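Local coordinates for protein extracellular ligand-binding receptor (Desulfohalobium retbaense DSM 5692, PDB 5ERE) that probably senses small extracellular molecules as a receptor, binding the keto acid 2-oxo-4-methylpentanoic acid in a periplasmic-binding-protein region and cytosine in its Cache-type sensor region, at residues 210-214 with 252-256. Residues are numbered along the deposited sequence; the frame is centred on the assembly and turned at random.
Sequences RPIQR and PGFFG. With COI (2-oxo-4-methylpentanoic acid), chain B.
Arg210 and Phe255 meet in a buried contact at the ligand cleft of a periplasmic-binding-protein fold of the leucine-binding family, where the loop after strand 205-208 faces the start of helix 254-271. Arginine suits a pocket for a keto acid: NH2 of Arg210 donates to carboxylate O2 of the bound 2-oxo-4-methylpentanoic acid at 2.8 Å, and NH1 of Arg210 reaches keto O3 at 3.0 Å. Ser72 and Ala95 bind the same ligand. Two phenylalanines flank this side chain. CD of Arg210 sits 3.6 Å over the centroid of the Phe254 ring, a CH-pi contact 6° off the ring normal. The Arg210 chain is extended until it bends at chi3 (46°), which carries the guanidinium past that ring toward the ligand. Phe255 crosses the Arg210 side chain at about a right angle, the guanidinium and ring planes 75° apart, with CE1 of Phe255 3.5 Å from NH1 of Arg210; the ring also turns its edge to keto O3, as a polarised C-H can. Arg214 folds back on itself to lay NH1 against the edge of Phe255, while its charge is met by Asp16 and Glu20. Gly253, the N-cap of helix 254-271, has no side chain, so NH1 of Arg214 can pass 4.1 Å from its CA. A water joins the two backbones, donating to O of Gln213 (2.7 Å) and accepting from N of Phe254 (2.9 Å).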
ATOM      1  N   ARG A 210      -2.035  -1.520  13.095  1.00 38.03           N
ATOM      2  CA  ARG A 210      -3.479  -1.781  13.235  1.00 38.93           C
ATOM      3  C   ARG A 210      -3.985  -2.044  14.671  1.00 33.41           C
ATOM      4  O   ARG A 210      -4.935  -1.428  15.103  1.00 37.45           O
ATOM      5  CB  ARG A 210      -3.854  -2.964  12.295  1.00 30.25           C
ATOM      6  CG  ARG A 210      -5.235  -3.600  12.544  1.00 34.00           C
ATOM      7  CD  ARG A 210      -5.383  -4.921  11.677  1.00 28.98           C
ATOM      8  NE  ARG A 210      -4.164  -5.711  11.825  1.00 34.97           N
ATOM      9  CZ  ARG A 210      -3.938  -6.598  12.781  1.00 36.62           C
ATOM     10  NH1 ARG A 210      -4.862  -6.876  13.670  1.00 35.17           N
ATOM     11  NH2 ARG A 210      -2.756  -7.209  12.857  1.00 43.14           N
ATOM     12  N   PRO A 211      -3.350  -2.956  15.421  1.00 30.10           N
ATOM     13  CA  PRO A 211      -3.761  -3.310  16.788  1.00 32.65           C
ATOM     14  C   PRO A 211      -3.778  -2.172  17.810  1.00 34.71           C
ATOM     15  O   PRO A 211      -4.413  -2.311  18.858  1.00 36.56           O
ATOM     16  CB  PRO A 211      -2.699  -4.336  17.205  1.00 41.33           C
ATOM     17  CG  PRO A 211      -2.209  -4.883  15.925  1.00 36.83           C
ATOM     18  CD  PRO A 211      -2.151  -3.712  15.030  1.00 32.89           C
ATOM     19  N   ILE A 212      -3.097  -1.070  17.525  1.00 42.13           N
ATOM     20  CA  ILE A 212      -2.891  -0.038  18.551  1.00 42.65           C
ATOM     21  C   ILE A 212      -4.139   0.841  18.799  1.00 41.57           C
ATOM     22  O   ILE A 212      -4.215   1.558  19.797  1.00 41.24           O
ATOM     23  CB  ILE A 212      -1.669   0.837  18.169  1.00 38.31           C
ATOM     24  CG1 ILE A 212      -1.020   1.472  19.412  1.00 41.07           C
ATOM     25  CG2 ILE A 212      -2.052   1.906  17.188  1.00 33.69           C
ATOM     26  CD1 ILE A 212       0.372   2.011  19.126  1.00 46.49           C
ATOM     27  N   GLN A 213      -5.153   0.746  17.944  1.00 40.14           N
ATOM     28  CA  GLN A 213      -6.330   1.623  18.103  1.00 38.71           C
ATOM     29  C   GLN A 213      -7.292   1.062  19.153  1.00 44.00           C
ATOM     30  O   GLN A 213      -8.335   0.516  18.824  1.00 41.81           O
ATOM     31  CB  GLN A 213      -7.087   1.828  16.776  1.00 39.30           C
ATOM     32  CG  GLN A 213      -8.198   2.894  16.912  1.00 43.44           C
ATOM     33  CD  GLN A 213      -8.977   3.138  15.633  1.00 38.65           C
ATOM     34  OE1 GLN A 213      -8.483   3.782  14.708  1.00 38.88           O
ATOM     35  NE2 GLN A 213     -10.199   2.609  15.564  1.00 39.22           N
ATOM     36  N   ARG A 214      -6.921   1.210  20.419  1.00 37.01           N
ATOM     37  CA  ARG A 214      -7.708   0.715  21.543  1.00 40.45           C
ATOM     38  C   ARG A 214      -8.010   1.885  22.490  1.00 49.19           C
ATOM     39  O   ARG A 214      -7.250   2.863  22.540  1.00 46.59           O
ATOM     40  CB  ARG A 214      -6.965  -0.409  22.279  1.00 37.12           C
ATOM     41  CG  ARG A 214      -6.307  -1.476  21.408  1.00 45.87           C
ATOM     42  CD  ARG A 214      -7.359  -2.296  20.612  1.00 50.77           C
ATOM     43  NE  ARG A 214      -8.427  -2.811  21.467  1.00 49.84           N
ATOM     44  CZ  ARG A 214      -9.557  -3.361  21.017  1.00 41.69           C
ATOM     45  NH1 ARG A 214      -9.776  -3.475  19.709  1.00 48.52           N
ATOM     46  NH2 ARG A 214     -10.466  -3.801  21.878  1.00 40.90           N
ATOM     47  N   PRO A 252     -16.877  -0.827  18.882  1.00 37.81           N
ATOM     48  CA  PRO A 252     -15.983  -1.940  18.566  1.00 35.21           C
ATOM     49  C   PRO A 252     -14.807  -1.471  17.743  1.00 28.35           C
ATOM     50  O   PRO A 252     -15.011  -0.656  16.848  1.00 39.59           O
ATOM     51  CB  PRO A 252     -16.880  -2.870  17.758  1.00 35.25           C
ATOM     52  CG  PRO A 252     -17.847  -1.937  17.061  1.00 39.81           C
ATOM     53  CD  PRO A 252     -17.981  -0.707  17.916  1.00 37.86           C
ATOM     54  N   GLY A 253     -13.605  -1.959  18.023  1.00 35.03           N
ATOM     55  CA  GLY A 253     -12.483  -1.684  17.152  1.00 35.70           C
ATOM     56  C   GLY A 253     -12.342  -2.710  16.039  1.00 39.37           C
ATOM     57  O   GLY A 253     -13.282  -3.425  15.725  1.00 34.11           O
ATOM     58  N   PHE A 254     -11.149  -2.787  15.466  1.00 38.76           N
ATOM     59  CA  PHE A 254     -10.901  -3.620  14.295  1.00 31.18           C
ATOM     60  C   PHE A 254     -11.326  -5.051  14.503  1.00 34.69           C
ATOM     61  O   PHE A 254     -11.903  -5.696  13.600  1.00 34.13           O
ATOM     62  CB  PHE A 254      -9.404  -3.635  13.913  1.00 33.20           C
ATOM     63  CG  PHE A 254      -9.067  -4.755  13.007  1.00 33.45           C
ATOM     64  CD1 PHE A 254      -9.364  -4.660  11.662  1.00 30.16           C
ATOM     65  CD2 PHE A 254      -8.541  -5.931  13.502  1.00 31.24           C
ATOM     66  CE1 PHE A 254      -9.125  -5.722  10.804  1.00 34.29           C
ATOM     67  CE2 PHE A 254      -8.301  -6.997  12.659  1.00 32.27           C
ATOM     68  CZ  PHE A 254      -8.596  -6.890  11.308  1.00 27.41           C
ATOM     69  N   PHE A 255     -11.008  -5.581  15.672  1.00 33.56           N
ATOM     70  CA  PHE A 255     -11.187  -7.008  15.858  1.00 34.21           C
ATOM     71  C   PHE A 255     -12.656  -7.406  15.919  1.00 38.22           C
ATOM     72  O   PHE A 255     -13.015  -8.437  15.391  1.00 35.73           O
ATOM     73  CB  PHE A 255     -10.479  -7.463  17.107  1.00 32.99           C
ATOM     74  CG  PHE A 255      -9.001  -7.187  17.069  1.00 37.83           C
ATOM     75  CD1 PHE A 255      -8.135  -8.110  16.516  1.00 37.17           C
ATOM     76  CD2 PHE A 255      -8.490  -5.981  17.561  1.00 28.42           C
ATOM     77  CE1 PHE A 255      -6.751  -7.870  16.464  1.00 32.66           C
ATOM     78  CE2 PHE A 255      -7.098  -5.728  17.504  1.00 32.52           C
ATOM     79  CZ  PHE A 255      -6.238  -6.679  16.951  1.00 34.77           C
ATOM     80  N   GLY A 256     -13.470  -6.605  16.597  1.00 35.81           N
ATOM     81  CA  GLY A 256     -14.915  -6.768  16.551  1.00 34.23           C
ATOM     82  C   GLY A 256     -15.465  -6.705  15.132  1.00 34.90           C
ATOM     83  O   GLY A 256     -16.247  -7.565  14.720  1.00 34.13           O
TER
HETATM   84  C1  COI B 601      -2.022 -10.130  15.094  1.00 36.97           C
HETATM   85  O1  COI B 601      -1.390 -11.167  15.425  1.00 37.44           O
HETATM   86  O2  COI B 601      -2.007  -9.682  13.920  1.00 38.38           O
HETATM   87  C2  COI B 601      -2.861  -9.457  16.127  1.00 41.90           C
HETATM   88  O3  COI B 601      -3.460  -8.433  15.857  1.00 38.78           O
HETATM   89  C3  COI B 601      -2.931 -10.150  17.466  1.00 42.07           C
HETATM   90  C4  COI B 601      -3.642  -9.293  18.452  1.00 50.08           C
HETATM   91  C5  COI B 601      -4.205 -10.207  19.519  1.00 44.57           C
HETATM   92  C6  COI B 601      -2.589  -8.326  18.974  1.00 45.60           C
HETATM   93  O   HOH W   1      -9.280  -1.440  17.232  1.00 35.61           O